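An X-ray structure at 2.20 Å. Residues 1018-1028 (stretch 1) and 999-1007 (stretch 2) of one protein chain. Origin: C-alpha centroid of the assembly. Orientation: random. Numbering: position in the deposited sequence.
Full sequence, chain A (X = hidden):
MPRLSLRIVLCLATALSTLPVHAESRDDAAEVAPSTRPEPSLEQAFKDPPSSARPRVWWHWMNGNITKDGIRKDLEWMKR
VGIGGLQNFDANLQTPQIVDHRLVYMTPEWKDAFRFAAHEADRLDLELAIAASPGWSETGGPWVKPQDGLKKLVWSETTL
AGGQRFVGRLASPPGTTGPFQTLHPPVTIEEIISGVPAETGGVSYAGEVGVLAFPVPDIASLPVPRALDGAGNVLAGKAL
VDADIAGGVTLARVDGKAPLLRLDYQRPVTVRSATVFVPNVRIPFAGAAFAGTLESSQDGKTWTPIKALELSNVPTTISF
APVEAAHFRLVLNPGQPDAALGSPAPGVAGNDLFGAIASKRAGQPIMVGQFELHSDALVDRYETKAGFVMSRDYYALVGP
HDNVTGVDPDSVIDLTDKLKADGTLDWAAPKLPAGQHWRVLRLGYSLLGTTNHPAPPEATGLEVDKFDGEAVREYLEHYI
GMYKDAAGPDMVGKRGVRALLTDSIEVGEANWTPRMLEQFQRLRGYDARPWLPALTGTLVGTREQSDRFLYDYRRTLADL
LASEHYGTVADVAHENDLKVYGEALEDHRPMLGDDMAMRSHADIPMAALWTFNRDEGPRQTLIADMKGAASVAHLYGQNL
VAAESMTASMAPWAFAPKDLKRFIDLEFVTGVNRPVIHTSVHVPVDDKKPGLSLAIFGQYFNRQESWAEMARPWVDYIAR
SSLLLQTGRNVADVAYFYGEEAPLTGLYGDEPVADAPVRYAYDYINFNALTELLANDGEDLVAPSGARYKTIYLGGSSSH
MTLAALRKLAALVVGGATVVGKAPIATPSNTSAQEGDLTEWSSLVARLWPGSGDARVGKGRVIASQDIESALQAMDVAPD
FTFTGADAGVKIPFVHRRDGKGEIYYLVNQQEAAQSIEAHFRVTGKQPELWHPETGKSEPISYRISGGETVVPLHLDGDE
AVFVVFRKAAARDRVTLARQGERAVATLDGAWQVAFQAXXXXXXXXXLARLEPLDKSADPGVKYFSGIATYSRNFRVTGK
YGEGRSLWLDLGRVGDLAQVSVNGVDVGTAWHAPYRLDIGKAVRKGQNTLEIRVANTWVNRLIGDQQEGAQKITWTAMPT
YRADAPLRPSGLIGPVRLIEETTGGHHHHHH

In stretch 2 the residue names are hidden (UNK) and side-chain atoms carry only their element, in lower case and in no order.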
ATOM      1  N   ALA A1018     -29.344   8.289 -34.926  1.00 53.25           N
ATOM      2  CA  ALA A1018     -29.741   9.626 -35.344  1.00 55.94           C
ATOM      3  C   ALA A1018     -30.481  10.361 -34.231  1.00 61.52           C
ATOM      4  O   ALA A1018     -30.405  11.592 -34.141  1.00 65.64           O
ATOM      5  CB  ALA A1018     -30.612   9.546 -36.610  1.00 46.76           C
ATOM      6  N   ASP A1019     -31.198   9.632 -33.386  1.00 58.18           N
ATOM      7  CA  ASP A1019     -31.967  10.245 -32.308  1.00 57.27           C
ATOM      8  C   ASP A1019     -31.054  10.548 -31.126  1.00 55.38           C
ATOM      9  O   ASP A1019     -30.494   9.614 -30.538  1.00 50.63           O
ATOM     10  CB  ASP A1019     -33.099   9.312 -31.888  1.00 49.53           C
ATOM     11  CG  ASP A1019     -34.001   9.905 -30.829  1.00 51.86           C
ATOM     12  OD1 ASP A1019     -33.667  10.956 -30.248  1.00 62.05           O
ATOM     13  OD2 ASP A1019     -35.061   9.300 -30.571  1.00 55.25           O
ATOM     14  N   PRO A1020     -30.884  11.821 -30.741  1.00 51.42           N
ATOM     15  CA  PRO A1020     -30.002  12.137 -29.603  1.00 48.28           C
ATOM     16  C   PRO A1020     -30.432  11.501 -28.291  1.00 49.19           C
ATOM     17  O   PRO A1020     -29.570  11.195 -27.457  1.00 47.78           O
ATOM     18  CB  PRO A1020     -30.050  13.674 -29.529  1.00 45.57           C
ATOM     19  CG  PRO A1020     -31.238  14.090 -30.361  1.00 47.48           C
ATOM     20  CD  PRO A1020     -31.385  13.035 -31.415  1.00 47.56           C
ATOM     21  N   GLY A1021     -31.734  11.302 -28.069  1.00 43.97           N
ATOM     22  CA  GLY A1021     -32.170  10.642 -26.850  1.00 38.93           C
ATOM     23  C   GLY A1021     -31.770   9.180 -26.789  1.00 43.74           C
ATOM     24  O   GLY A1021     -31.597   8.629 -25.694  1.00 36.86           O
ATOM     25  N   VAL A1022     -31.622   8.534 -27.954  1.00 43.55           N
ATOM     26  CA  VAL A1022     -31.087   7.175 -28.008  1.00 41.45           C
ATOM     27  C   VAL A1022     -29.562   7.201 -28.003  1.00 38.73           C
ATOM     28  O   VAL A1022     -28.915   6.446 -27.268  1.00 46.67           O
ATOM     29  CB  VAL A1022     -31.636   6.429 -29.244  1.00 45.98           C
ATOM     30  CG1 VAL A1022     -30.947   5.090 -29.417  1.00 39.62           C
ATOM     31  CG2 VAL A1022     -33.146   6.229 -29.130  1.00 46.44           C
ATOM     32  N   LYS A1023     -28.976   8.092 -28.813  1.00 45.24           N
ATOM     33  CA  LYS A1023     -27.524   8.198 -28.932  1.00 42.26           C
ATOM     34  C   LYS A1023     -26.856   8.339 -27.568  1.00 47.29           C
ATOM     35  O   LYS A1023     -25.854   7.673 -27.276  1.00 45.10           O
ATOM     36  CB  LYS A1023     -27.192   9.401 -29.820  1.00 47.93           C
ATOM     37  CG  LYS A1023     -25.720   9.765 -29.965  1.00 52.98           C
ATOM     38  CD  LYS A1023     -25.563  10.922 -30.966  1.00 56.79           C
ATOM     39  CE  LYS A1023     -24.109  11.358 -31.125  1.00 65.33           C
ATOM     40  NZ  LYS A1023     -23.238  10.235 -31.566  1.00 71.19           N
ATOM     41  N   TYR A1024     -27.399   9.209 -26.721  1.00 43.44           N
ATOM     42  CA  TYR A1024     -26.774   9.553 -25.457  1.00 41.63           C
ATOM     43  C   TYR A1024     -27.386   8.806 -24.286  1.00 41.51           C
ATOM     44  O   TYR A1024     -27.169   9.189 -23.140  1.00 39.93           O
ATOM     45  CB  TYR A1024     -26.860  11.060 -25.238  1.00 43.70           C
ATOM     46  CG  TYR A1024     -26.102  11.868 -26.274  1.00 46.82           C
ATOM     47  CD1 TYR A1024     -24.724  11.751 -26.395  1.00 50.00           C
ATOM     48  CD2 TYR A1024     -26.759  12.755 -27.121  1.00 50.00           C
ATOM     49  CE1 TYR A1024     -24.016  12.491 -27.331  1.00 51.31           C
ATOM     50  CE2 TYR A1024     -26.059  13.504 -28.068  1.00 49.84           C
ATOM     51  CZ  TYR A1024     -24.689  13.367 -28.159  1.00 54.63           C
ATOM     52  OH  TYR A1024     -23.978  14.098 -29.086  1.00 53.38           O
ATOM     53  N   PHE A1025     -28.130   7.740 -24.546  1.00 46.96           N
ATOM     54  CA  PHE A1025     -28.817   7.044 -23.470  1.00 39.93           C
ATOM     55  C   PHE A1025     -27.824   6.361 -22.530  1.00 38.70           C
ATOM     56  O   PHE A1025     -26.884   5.692 -22.967  1.00 34.57           O
ATOM     57  CB  PHE A1025     -29.793   6.015 -24.035  1.00 37.30           C
ATOM     58  CG  PHE A1025     -30.410   5.129 -22.987  1.00 39.74           C
ATOM     59  CD1 PHE A1025     -31.429   5.604 -22.169  1.00 37.08           C
ATOM     60  CD2 PHE A1025     -29.973   3.822 -22.816  1.00 34.72           C
ATOM     61  CE1 PHE A1025     -32.007   4.785 -21.217  1.00 33.48           C
ATOM     62  CE2 PHE A1025     -30.547   3.001 -21.857  1.00 34.20           C
ATOM     63  CZ  PHE A1025     -31.563   3.485 -21.056  1.00 31.60           C
ATOM     64  N   SER A1026     -28.038   6.559 -21.228  1.00 34.88           N
ATOM     65  CA  SER A1026     -27.367   5.823 -20.161  1.00 33.45           C
ATOM     66  C   SER A1026     -28.445   5.190 -19.295  1.00 34.75           C
ATOM     67  O   SER A1026     -29.344   5.887 -18.814  1.00 35.45           O
ATOM     68  CB  SER A1026     -26.471   6.743 -19.313  1.00 33.86           C
ATOM     69  OG  SER A1026     -25.309   7.143 -20.029  1.00 38.77           O
ATOM     70  N   GLY A1027     -28.367   3.888 -19.099  1.00 33.58           N
ATOM     71  CA  GLY A1027     -29.366   3.214 -18.295  1.00 37.85           C
ATOM     72  C   GLY A1027     -29.570   1.795 -18.801  1.00 39.14           C
ATOM     73  O   GLY A1027     -28.650   1.178 -19.337  1.00 36.70           O
ATOM     74  N   ILE A1028     -30.790   1.296 -18.627  1.00 34.23           N
ATOM     75  CA  ILE A1028     -31.137  -0.066 -19.025  1.00 32.36           C
ATOM     76  C   ILE A1028     -32.059   0.006 -20.234  1.00 36.14           C
ATOM     77  O   ILE A1028     -33.169   0.544 -20.149  1.00 38.85           O
ATOM     78  CB  ILE A1028     -31.791  -0.846 -17.875  1.00 39.87           C
ATOM     79  CG1 ILE A1028     -30.871  -0.863 -16.642  1.00 37.53           C
ATOM     80  CG2 ILE A1028     -32.090  -2.265 -18.307  1.00 41.92           C
ATOM     81  CD1 ILE A1028     -31.457  -1.619 -15.464  1.00 37.01           C
ATOM     82  N   UNK A 999     -37.245   8.402 -17.798  1.00 53.47           N
ATOM     83  CA  UNK A 999     -36.576   9.563 -17.200  1.00 55.06           C
ATOM     84  C   UNK A 999     -35.072   9.512 -17.433  1.00 51.65           C
ATOM     85  O   UNK A 999     -34.269   9.863 -16.569  1.00 56.15           O
ATOM     86  o   UNK A 999     -39.005   9.116 -14.694  1.00 65.10           O
ATOM     87  c   UNK A 999     -36.916   9.679 -15.718  1.00 56.63           C
ATOM     88  o   UNK A 999     -38.992  10.732 -16.185  1.00 73.62           O
ATOM     89  c   UNK A 999     -38.407   9.862 -15.499  1.00 64.19           C
ATOM     90  N   UNK A1000     -34.690   9.063 -18.623  1.00 47.10           N
ATOM     91  CA  UNK A1000     -33.287   8.989 -19.004  1.00 47.14           C
ATOM     92  C   UNK A1000     -33.045   9.695 -20.329  1.00 40.80           C
ATOM     93  O   UNK A1000     -32.002   9.484 -20.956  1.00 43.40           O
ATOM     94  c   UNK A1000     -31.227   6.242 -14.851  1.00 54.55           C
ATOM     95  c   UNK A1000     -31.731   7.636 -16.819  1.00 48.92           C
ATOM     96  c   UNK A1000     -32.713   6.885 -17.702  1.00 41.67           C
ATOM     97  c   UNK A1000     -32.822   7.534 -19.076  1.00 44.18           C
ATOM     98  n   UNK A1000     -31.876   7.254 -15.417  1.00 50.37           N
ATOM     99  n   UNK A1000     -31.413   5.958 -13.571  1.00 59.59           N
ATOM    100  n   UNK A1000     -30.372   5.527 -15.563  1.00 53.74           N
ATOM    101  N   UNK A1001     -33.988  10.531 -20.762  1.00 39.74           N
ATOM    102  CA  UNK A1001     -33.827  11.268 -21.994  1.00 36.28           C
ATOM    103  C   UNK A1001     -34.119  10.485 -23.252  1.00 46.42           C
ATOM    104  O   UNK A1001     -34.000  11.041 -24.344  1.00 42.43           O
ATOM    105  N   UNK A1002     -34.503   9.228 -23.147  1.00 46.75           N
ATOM    106  CA  UNK A1002     -34.806   8.441 -24.330  1.00 42.15           C
ATOM    107  C   UNK A1002     -36.308   8.310 -24.532  1.00 42.72           C
ATOM    108  O   UNK A1002     -37.080   8.418 -23.577  1.00 48.15           O
ATOM    109  c   UNK A1002     -34.171   7.049 -24.215  1.00 44.75           C
ATOM    110  N   UNK A1003     -36.765   8.059 -25.762  1.00 45.01           N
ATOM    111  CA  UNK A1003     -38.186   7.761 -25.957  1.00 42.31           C
ATOM    112  C   UNK A1003     -38.556   6.468 -25.250  1.00 44.68           C
ATOM    113  O   UNK A1003     -37.698   5.658 -24.898  1.00 41.49           O
ATOM    114  c   UNK A1003     -36.004   7.934 -27.019  1.00 45.20           C
ATOM    115  c   UNK A1003     -38.328   7.622 -27.477  1.00 42.47           C
ATOM    116  c   UNK A1003     -36.979   7.227 -27.934  1.00 43.66           C
ATOM    117  N   UNK A1004     -39.856   6.293 -25.018  1.00 42.53           N
ATOM    118  CA  UNK A1004     -40.335   5.098 -24.331  1.00 49.87           C
ATOM    119  C   UNK A1004     -39.852   3.824 -25.023  1.00 47.63           C
ATOM    120  O   UNK A1004     -39.397   2.885 -24.363  1.00 48.86           O
ATOM    121  c   UNK A1004     -41.860   5.114 -24.243  1.00 52.65           C
ATOM    122  N   UNK A1005     -39.947   3.776 -26.350  1.00 48.56           N
ATOM    123  CA  UNK A1005     -39.533   2.607 -27.113  1.00 51.69           C
ATOM    124  C   UNK A1005     -39.242   3.014 -28.550  1.00 60.49           C
ATOM    125  O   UNK A1005     -39.671   4.070 -29.021  1.00 55.32           O
ATOM    126  o   UNK A1005     -41.791   1.953 -27.669  1.00 54.77           O
ATOM    127  c   UNK A1005     -40.594   1.508 -27.073  1.00 47.83           C
ATOM    128  N   UNK A1006     -38.495   2.149 -29.240  1.00 58.74           N
ATOM    129  CA  UNK A1006     -38.262   2.250 -30.675  1.00 56.79           C
ATOM    130  C   UNK A1006     -38.358   0.847 -31.257  1.00 58.57           C
ATOM    131  O   UNK A1006     -38.432  -0.147 -30.534  1.00 52.69           O
ATOM    132  c   UNK A1006     -36.776   4.265 -30.453  1.00 54.52           C
ATOM    133  c   UNK A1006     -35.760   1.954 -30.559  1.00 51.13           C
ATOM    134  c   UNK A1006     -36.897   2.871 -31.026  1.00 54.58           C
ATOM    135  c   UNK A1006     -34.384   2.491 -30.861  1.00 47.87           C
ATOM    136  N   UNK A1007     -38.368   0.784 -32.583  1.00 61.66           N
ATOM    137  CA  UNK A1007     -38.160  -0.447 -33.325  1.00 65.21           C
ATOM    138  C   UNK A1007     -36.876  -0.301 -34.121  1.00 60.51           C
ATOM    139  O   UNK A1007     -36.660   0.720 -34.783  1.00 60.24           O
ATOM    140  c   UNK A1007     -39.337  -0.761 -34.254  1.00 66.54           C
ATOM    141  c   UNK A1007     -39.196  -2.087 -35.003  1.00 76.81           C
ATOM    142  c   UNK A1007     -40.393  -2.411 -35.886  1.00 82.55           C
ATOM    143  o   UNK A1007     -40.380  -3.499 -36.495  1.00 83.60           O
ATOM    144  o   UNK A1007     -41.341  -1.596 -35.966  1.00 95.14           O
TER
HETATM  145  O   HOH W   1     -30.643   9.774 -23.401  1.00 38.58           O
HETATM  146  O   HOH W   2     -29.831   8.416 -19.771  1.00 45.81           O

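Position 999 has four side-chain atoms: two carbons, the second carrying two oxygens. It stays out of reach of stretch 1. The residue is Asp 999.

Position 1000 has seven side-chain atoms. Three carbons lead to a nitrogen, then to a carbon bearing two more nitrogens, which is a guanidinium. CB points toward stretch 1 and lies 3.6 Å from Phe 1025 CE1. The residue is Arg 1000. NH1 donates a weak hydrogen bond to Ser 1026 O at 3.4 Å, and the acceptor lies near the guanidinium plane.

Position 1001 has no side-chain atoms. Its phi of 80° by itself favours glycine. Its backbone O sits 3.1 Å from Gly 1021 CA. The residue is Gly 1001.

Position 1002 has one side-chain carbon, directed toward stretch 1. This CB is 3.4 Å from Gly 1021 O and 3.7 Å from Phe 1025 CD1. The residue is Ala 1002.

Position 1003 has three carbons that close a ring onto the backbone nitrogen. That ring identifies Pro 1003. Its CD is 3.9 Å from Val 1022 CG2, and its CG is 3.9 Å from Asp 1019 OD2.

Position 1004 has a single side-chain carbon, out of reach of stretch 1. The residue is Ala 1004.

Position 1005 has one carbon and then one oxygen, without a fork. It makes no contact. The residue is Ser 1005, with chi1 p.

Position 1006 has four carbons, forked at the first, with one arm two carbons long. It points toward stretch 1. The residue is Ile 1006. Its CD1 lies 4.3 Å from Val 1022 CG2.

Position 1007 has three carbons, the third carrying two oxygens. It is extended and out of reach. The residue is Glu 1007.

The contact is mainly a close fit of backbone and apolar groups. Asp 1019 OD1 caps the short helix by accepting from Gly 1021 N at 2.9 Å. Gly 1021 lets the two stretches approach, with its CA 4.3 Å from Ala 1002 CA. A CB there would clash with Gly 1001 O. Val 1022 packs against Pro 1003 and Ile 1006, while Phe 1025 lies obliquely to Arg 1000 CB and Ala 1002 CB. Water 1 donates to Arg 1000 O at 2.8 Å and to Gly 1021 O at 2.7 Å. Water 2 donates to Arg 1000 O at 2.7 Å and accepts from Ser 1026 N at 3.0 Å.

Stretch 2 999-1007: DRGAPASIE
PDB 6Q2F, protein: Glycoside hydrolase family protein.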